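Local coordinates for protein DNA polymerase III subunit beta (Helicobacter pylori 26695, PDB 4S3I) that encircles DNA as a dimeric sliding clamp, tethering DNA polymerases and other proteins to it and conferring processivity, at residues 20-34 with 70-82. Residues are numbered along the deposited sequence; the frame is centred on the assembly and turned at random.
Sequences QAFLDKKDASSIASH and GTINGKKFLDIIS
Gln20, just past helix 9-19, turns its amide onto the first turn of helix 74-82. In this N-terminal domain of the clamp, the loop from helix 9-19 to strand 34-40 packs on the junction between strand 68-73, an outermost strand of its sheet within the chain, and helix 74-82, returning to the helix start at a few points. Gln20 NE2 donates to Gly74 O at 3.0 Å, arriving 73° out of the carbonyl plane, while Leu78 N uses the other face of the same oxygen in the ordinary helical bond. A bend at chi2 (-61°) folds the chain so that CG and CD also lie against Leu78 CD2; NE2 has a second acceptor in Leu16 O. Leu23 adds an apolar touch, CD1 resting 3.6 Å from Gly74 CA. The aliphatic part of Lys25 crosses Lys75 at about a right angle, before its NZ curls back to Gln20 O. Within the type I turn from Asp27 to Ser30, Ala28 CB meets Asn73 ND2 at 3.4 Å. Ser33 O then receives Gly74 N in its carbonyl plane (3.0 Å), and one water links the same oxygen to Lys75 N; another joins Lys25 O to Asn73 ND2. His34 pairs antiparallel with Asn73 in a non-hydrogen-bonded site. One face of its imidazole lies on the Ile72-Asn73 peptide, and His34 ND1 and Thr71 OG1 are hydrogen-bonded at 2.9 Å. That hydroxyl also accepts from Phe112 N, and the Phe112 ring stacks on His34, which probably limits rotation of the imidazole. The first-turn N-H groups, which have no helical carbonyl to bond, thus find acceptors nearby: Asn73, the N-cap, takes Lys76 N on OD1 at 2.9 Å, and the loop and its water satisfy Gly74 N and Lys75 N, probably also suiting the positive end of the helix dipole.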
loop_
_atom_site.group_PDB
_atom_site.type_symbol
_atom_site.label_atom_id
_atom_site.label_comp_id
_atom_site.label_asym_id
_atom_site.label_seq_id
_atom_site.Cartn_x
_atom_site.Cartn_y
_atom_site.Cartn_z
ATOM N N GLN A 20 -9.313 -16.812 -1.672
ATOM C CA GLN A 20 -8.634 -16.192 -2.813
ATOM C C GLN A 20 -7.198 -16.694 -2.957
ATOM O O GLN A 20 -6.723 -16.920 -4.068
ATOM C CB GLN A 20 -8.673 -14.669 -2.699
ATOM C CG GLN A 20 -10.084 -14.101 -2.739
ATOM C CD GLN A 20 -10.795 -14.420 -4.041
ATOM O OE1 GLN A 20 -10.336 -14.022 -5.116
ATOM N NE2 GLN A 20 -11.906 -15.160 -3.958
ATOM N N ALA A 21 -6.525 -16.911 -1.829
ATOM C CA ALA A 21 -5.107 -17.261 -1.853
ATOM C C ALA A 21 -4.849 -18.644 -2.420
ATOM O O ALA A 21 -3.704 -19.007 -2.697
ATOM C CB ALA A 21 -4.504 -17.143 -0.463
ATOM N N PHE A 22 -5.913 -19.427 -2.587
ATOM C CA PHE A 22 -5.774 -20.807 -3.034
ATOM C C PHE A 22 -6.205 -20.988 -4.480
ATOM O O PHE A 22 -6.359 -22.113 -4.944
ATOM C CB PHE A 22 -6.578 -21.745 -2.134
ATOM C CG PHE A 22 -6.165 -21.685 -0.695
ATOM C CD1 PHE A 22 -5.297 -22.639 -0.169
ATOM C CD2 PHE A 22 -6.621 -20.668 0.132
ATOM C CE1 PHE A 22 -4.901 -22.579 1.168
ATOM C CE2 PHE A 22 -6.223 -20.603 1.474
ATOM C CZ PHE A 22 -5.363 -21.558 1.984
ATOM N N LEU A 23 -6.395 -19.877 -5.181
ATOM C CA LEU A 23 -6.787 -19.910 -6.586
ATOM C C LEU A 23 -5.653 -19.400 -7.453
ATOM O O LEU A 23 -4.952 -18.454 -7.076
ATOM C CB LEU A 23 -8.001 -19.014 -6.811
ATOM C CG LEU A 23 -9.222 -19.335 -5.963
ATOM C CD1 LEU A 23 -10.245 -18.234 -6.099
ATOM C CD2 LEU A 23 -9.796 -20.651 -6.407
ATOM N N ASP A 24 -5.476 -20.010 -8.616
ATOM C CA ASP A 24 -4.626 -19.420 -9.627
ATOM C C ASP A 24 -5.538 -18.524 -10.449
ATOM O O ASP A 24 -6.301 -19.012 -11.286
ATOM C CB ASP A 24 -3.982 -20.513 -10.482
ATOM C CG ASP A 24 -2.995 -21.356 -9.690
ATOM O OD1 ASP A 24 -2.377 -20.791 -8.759
ATOM O OD2 ASP A 24 -2.842 -22.566 -9.987
ATOM N N LYS A 25 -5.480 -17.222 -10.190
ATOM C CA LYS A 25 -6.523 -16.306 -10.649
ATOM C C LYS A 25 -6.356 -15.741 -12.062
ATOM O O LYS A 25 -7.316 -15.214 -12.626
ATOM C CB LYS A 25 -6.728 -15.168 -9.637
ATOM C CG LYS A 25 -7.227 -15.636 -8.266
ATOM C CD LYS A 25 -7.286 -14.505 -7.234
ATOM C CE LYS A 25 -5.916 -14.208 -6.610
ATOM N NZ LYS A 25 -5.331 -15.399 -5.906
ATOM N N LYS A 26 -5.162 -15.857 -12.638
ATOM C CA LYS A 26 -4.853 -15.136 -13.882
ATOM C C LYS A 26 -5.513 -15.709 -15.126
ATOM O O LYS A 26 -5.908 -14.963 -16.025
ATOM C CB LYS A 26 -3.340 -14.991 -14.083
ATOM C CG LYS A 26 -2.723 -14.007 -13.075
ATOM C CD LYS A 26 -1.211 -13.889 -13.216
ATOM C CE LYS A 26 -0.658 -12.917 -12.183
ATOM N NZ LYS A 26 0.797 -13.120 -11.954
ATOM N N ASP A 27 -5.627 -17.031 -15.178
ATOM C CA ASP A 27 -6.307 -17.679 -16.295
ATOM C C ASP A 27 -7.685 -18.139 -15.818
ATOM O O ASP A 27 -7.822 -19.188 -15.197
ATOM C CB ASP A 27 -5.483 -18.855 -16.826
ATOM C CG ASP A 27 -6.192 -19.623 -17.920
ATOM O OD1 ASP A 27 -7.156 -19.085 -18.520
ATOM O OD2 ASP A 27 -5.762 -20.768 -18.204
ATOM N N ALA A 28 -8.703 -17.337 -16.108
ATOM C CA ALA A 28 -10.055 -17.626 -15.632
ATOM C C ALA A 28 -10.684 -18.787 -16.386
ATOM O O ALA A 28 -11.716 -19.298 -15.974
ATOM C CB ALA A 28 -10.935 -16.383 -15.721
ATOM N N SER A 29 -10.070 -19.201 -17.488
ATOM C CA SER A 29 -10.596 -20.324 -18.257
ATOM C C SER A 29 -10.174 -21.684 -17.662
ATOM O O SER A 29 -10.611 -22.747 -18.128
ATOM C CB SER A 29 -10.165 -20.224 -19.714
ATOM O OG SER A 29 -8.805 -20.562 -19.864
ATOM N N SER A 30 -9.333 -21.650 -16.629
ATOM C CA SER A 30 -8.865 -22.886 -15.982
ATOM C C SER A 30 -9.625 -23.159 -14.692
ATOM O O SER A 30 -9.893 -22.234 -13.923
ATOM C CB SER A 30 -7.365 -22.809 -15.671
ATOM O OG SER A 30 -6.946 -23.883 -14.840
ATOM N N ILE A 31 -9.929 -24.431 -14.432
ATOM C CA ILE A 31 -10.640 -24.783 -13.208
ATOM C C ILE A 31 -9.819 -24.420 -11.967
ATOM O O ILE A 31 -10.363 -24.298 -10.882
ATOM C CB ILE A 31 -11.094 -26.278 -13.176
ATOM C CG1 ILE A 31 -12.142 -26.508 -12.077
ATOM C CG2 ILE A 31 -9.910 -27.228 -12.992
ATOM C CD1 ILE A 31 -12.947 -27.781 -12.270
ATOM N N ALA A 32 -8.511 -24.223 -12.133
ATOM C CA ALA A 32 -7.678 -23.766 -11.003
ATOM C C ALA A 32 -8.082 -22.384 -10.494
ATOM O O ALA A 32 -7.696 -21.987 -9.388
ATOM C CB ALA A 32 -6.196 -23.806 -11.346
ATOM N N SER A 33 -8.828 -21.637 -11.308
ATOM C CA SER A 33 -9.325 -20.323 -10.897
ATOM C C SER A 33 -10.694 -20.410 -10.213
ATOM O O SER A 33 -11.292 -19.378 -9.854
ATOM C CB SER A 33 -9.422 -19.379 -12.097
ATOM O OG SER A 33 -10.494 -19.749 -12.950
ATOM N N HIS A 34 -11.184 -21.641 -10.039
ATOM C CA HIS A 34 -12.548 -21.883 -9.573
ATOM C C HIS A 34 -12.656 -22.436 -8.149
ATOM O O HIS A 34 -11.808 -23.211 -7.694
ATOM C CB HIS A 34 -13.280 -22.839 -10.529
ATOM C CG HIS A 34 -13.932 -22.151 -11.683
ATOM N ND1 HIS A 34 -15.170 -22.518 -12.168
ATOM C CD2 HIS A 34 -13.520 -21.110 -12.448
ATOM C CE1 HIS A 34 -15.490 -21.737 -13.183
ATOM N NE2 HIS A 34 -14.511 -20.871 -13.368
ATOM N N GLY A 70 -21.467 -27.542 -7.642
ATOM C CA GLY A 70 -21.149 -26.709 -8.794
ATOM C C GLY A 70 -19.782 -26.061 -8.598
ATOM O O GLY A 70 -19.109 -26.337 -7.607
ATOM N N THR A 71 -19.357 -25.217 -9.540
ATOM C CA THR A 71 -18.088 -24.481 -9.405
ATOM C C THR A 71 -18.287 -23.080 -9.929
ATOM O O THR A 71 -19.199 -22.843 -10.715
ATOM C CB THR A 71 -16.944 -25.092 -10.236
ATOM O OG1 THR A 71 -17.053 -24.636 -11.594
ATOM C CG2 THR A 71 -16.969 -26.619 -10.190
ATOM N N ILE A 72 -17.411 -22.160 -9.534
ATOM C CA ILE A 72 -17.514 -20.782 -9.977
ATOM C C ILE A 72 -16.147 -20.117 -9.854
ATOM O O ILE A 72 -15.366 -20.447 -8.953
ATOM C CB ILE A 72 -18.586 -20.015 -9.145
ATOM C CG1 ILE A 72 -18.850 -18.622 -9.711
ATOM C CG2 ILE A 72 -18.225 -19.977 -7.652
ATOM C CD1 ILE A 72 -19.718 -17.749 -8.811
ATOM N N ASN A 73 -15.855 -19.203 -10.775
ATOM C CA ASN A 73 -14.629 -18.410 -10.705
ATOM C C ASN A 73 -14.581 -17.628 -9.393
ATOM O O ASN A 73 -15.430 -16.772 -9.139
ATOM C CB ASN A 73 -14.546 -17.445 -11.886
ATOM C CG ASN A 73 -13.232 -16.685 -11.922
ATOM O OD1 ASN A 73 -13.088 -15.658 -11.276
ATOM N ND2 ASN A 73 -12.267 -17.197 -12.687
ATOM N N GLY A 74 -13.594 -17.932 -8.559
ATOM C CA GLY A 74 -13.525 -17.359 -7.220
ATOM C C GLY A 74 -13.287 -15.860 -7.170
ATOM O O GLY A 74 -13.800 -15.165 -6.295
ATOM N N LYS A 75 -12.501 -15.348 -8.107
ATOM C CA LYS A 75 -12.195 -13.913 -8.085
ATOM C C LYS A 75 -13.413 -13.086 -8.500
ATOM O O LYS A 75 -13.756 -12.098 -7.853
ATOM C CB LYS A 75 -10.993 -13.590 -8.979
ATOM C CG LYS A 75 -10.683 -12.074 -9.078
ATOM C CD LYS A 75 -9.745 -11.769 -10.249
ATOM C CE LYS A 75 -9.227 -10.331 -10.198
ATOM N NZ LYS A 75 -10.313 -9.319 -10.256
ATOM N N LYS A 76 -14.065 -13.499 -9.582
ATOM C CA LYS A 76 -15.282 -12.823 -10.035
ATOM C C LYS A 76 -16.381 -12.909 -8.973
ATOM O O LYS A 76 -17.081 -11.936 -8.725
ATOM C CB LYS A 76 -15.769 -13.410 -11.369
ATOM C CG LYS A 76 -14.815 -13.170 -12.541
ATOM C CD LYS A 76 -15.196 -14.018 -13.762
ATOM C CE LYS A 76 -14.157 -13.904 -14.877
ATOM N NZ LYS A 76 -14.241 -12.606 -15.604
ATOM N N PHE A 77 -16.523 -14.086 -8.370
ATOM C CA PHE A 77 -17.517 -14.334 -7.324
ATOM C C PHE A 77 -17.328 -13.320 -6.210
ATOM O O PHE A 77 -18.271 -12.655 -5.796
ATOM C CB PHE A 77 -17.350 -15.769 -6.771
ATOM C CG PHE A 77 -18.551 -16.297 -6.015
ATOM C CD1 PHE A 77 -19.758 -15.609 -6.003
ATOM C CD2 PHE A 77 -18.463 -17.497 -5.314
ATOM C CE1 PHE A 77 -20.868 -16.111 -5.305
ATOM C CE2 PHE A 77 -19.566 -18.014 -4.617
ATOM C CZ PHE A 77 -20.767 -17.318 -4.612
ATOM N N LEU A 78 -16.101 -13.179 -5.730
ATOM C CA LEU A 78 -15.846 -12.224 -4.657
ATOM C C LEU A 78 -16.036 -10.783 -5.141
ATOM O O LEU A 78 -16.558 -9.933 -4.403
ATOM C CB LEU A 78 -14.448 -12.420 -4.082
ATOM C CG LEU A 78 -14.007 -11.353 -3.082
ATOM C CD1 LEU A 78 -14.970 -11.260 -1.897
ATOM C CD2 LEU A 78 -12.591 -11.639 -2.607
ATOM N N ASP A 79 -15.627 -10.496 -6.372
ATOM C CA ASP A 79 -15.782 -9.127 -6.877
ATOM C C ASP A 79 -17.258 -8.723 -6.875
ATOM O O ASP A 79 -17.599 -7.608 -6.487
ATOM C CB ASP A 79 -15.176 -8.973 -8.285
ATOM C CG ASP A 79 -13.653 -8.888 -8.265
ATOM O OD1 ASP A 79 -13.095 -8.547 -7.205
ATOM O OD2 ASP A 79 -13.022 -9.161 -9.313
ATOM N N ILE A 80 -18.123 -9.649 -7.291
ATOM C CA ILE A 80 -19.564 -9.411 -7.275
ATOM C C ILE A 80 -20.110 -9.235 -5.854
ATOM O O ILE A 80 -20.727 -8.220 -5.545
ATOM C CB ILE A 80 -20.317 -10.562 -7.953
ATOM C CG1 ILE A 80 -20.042 -10.577 -9.459
ATOM C CG2 ILE A 80 -21.815 -10.467 -7.684
ATOM C CD1 ILE A 80 -20.626 -11.805 -10.157
ATOM N N ILE A 81 -19.880 -10.224 -4.990
ATOM C CA ILE A 81 -20.392 -10.177 -3.619
ATOM C C ILE A 81 -19.966 -8.912 -2.873
ATOM O O ILE A 81 -20.775 -8.284 -2.182
ATOM C CB ILE A 81 -19.977 -11.427 -2.804
ATOM C CG1 ILE A 81 -20.464 -12.695 -3.489
ATOM C CG2 ILE A 81 -20.512 -11.345 -1.371
ATOM C CD1 ILE A 81 -21.941 -12.656 -3.873
ATOM N N SER A 82 -18.707 -8.511 -3.031
ATOM C CA SER A 82 -18.198 -7.363 -2.279
ATOM C C SER A 82 -18.903 -6.064 -2.682
ATOM O O SER A 82 -18.882 -5.073 -1.949
ATOM C CB SER A 82 -16.680 -7.236 -2.442
ATOM O OG SER A 82 -16.327 -6.967 -3.783
HETATM O O HOH W 1 -9.857 -15.469 -12.129
HETATM O O HOH W 2 -10.450 -16.732 -9.548
#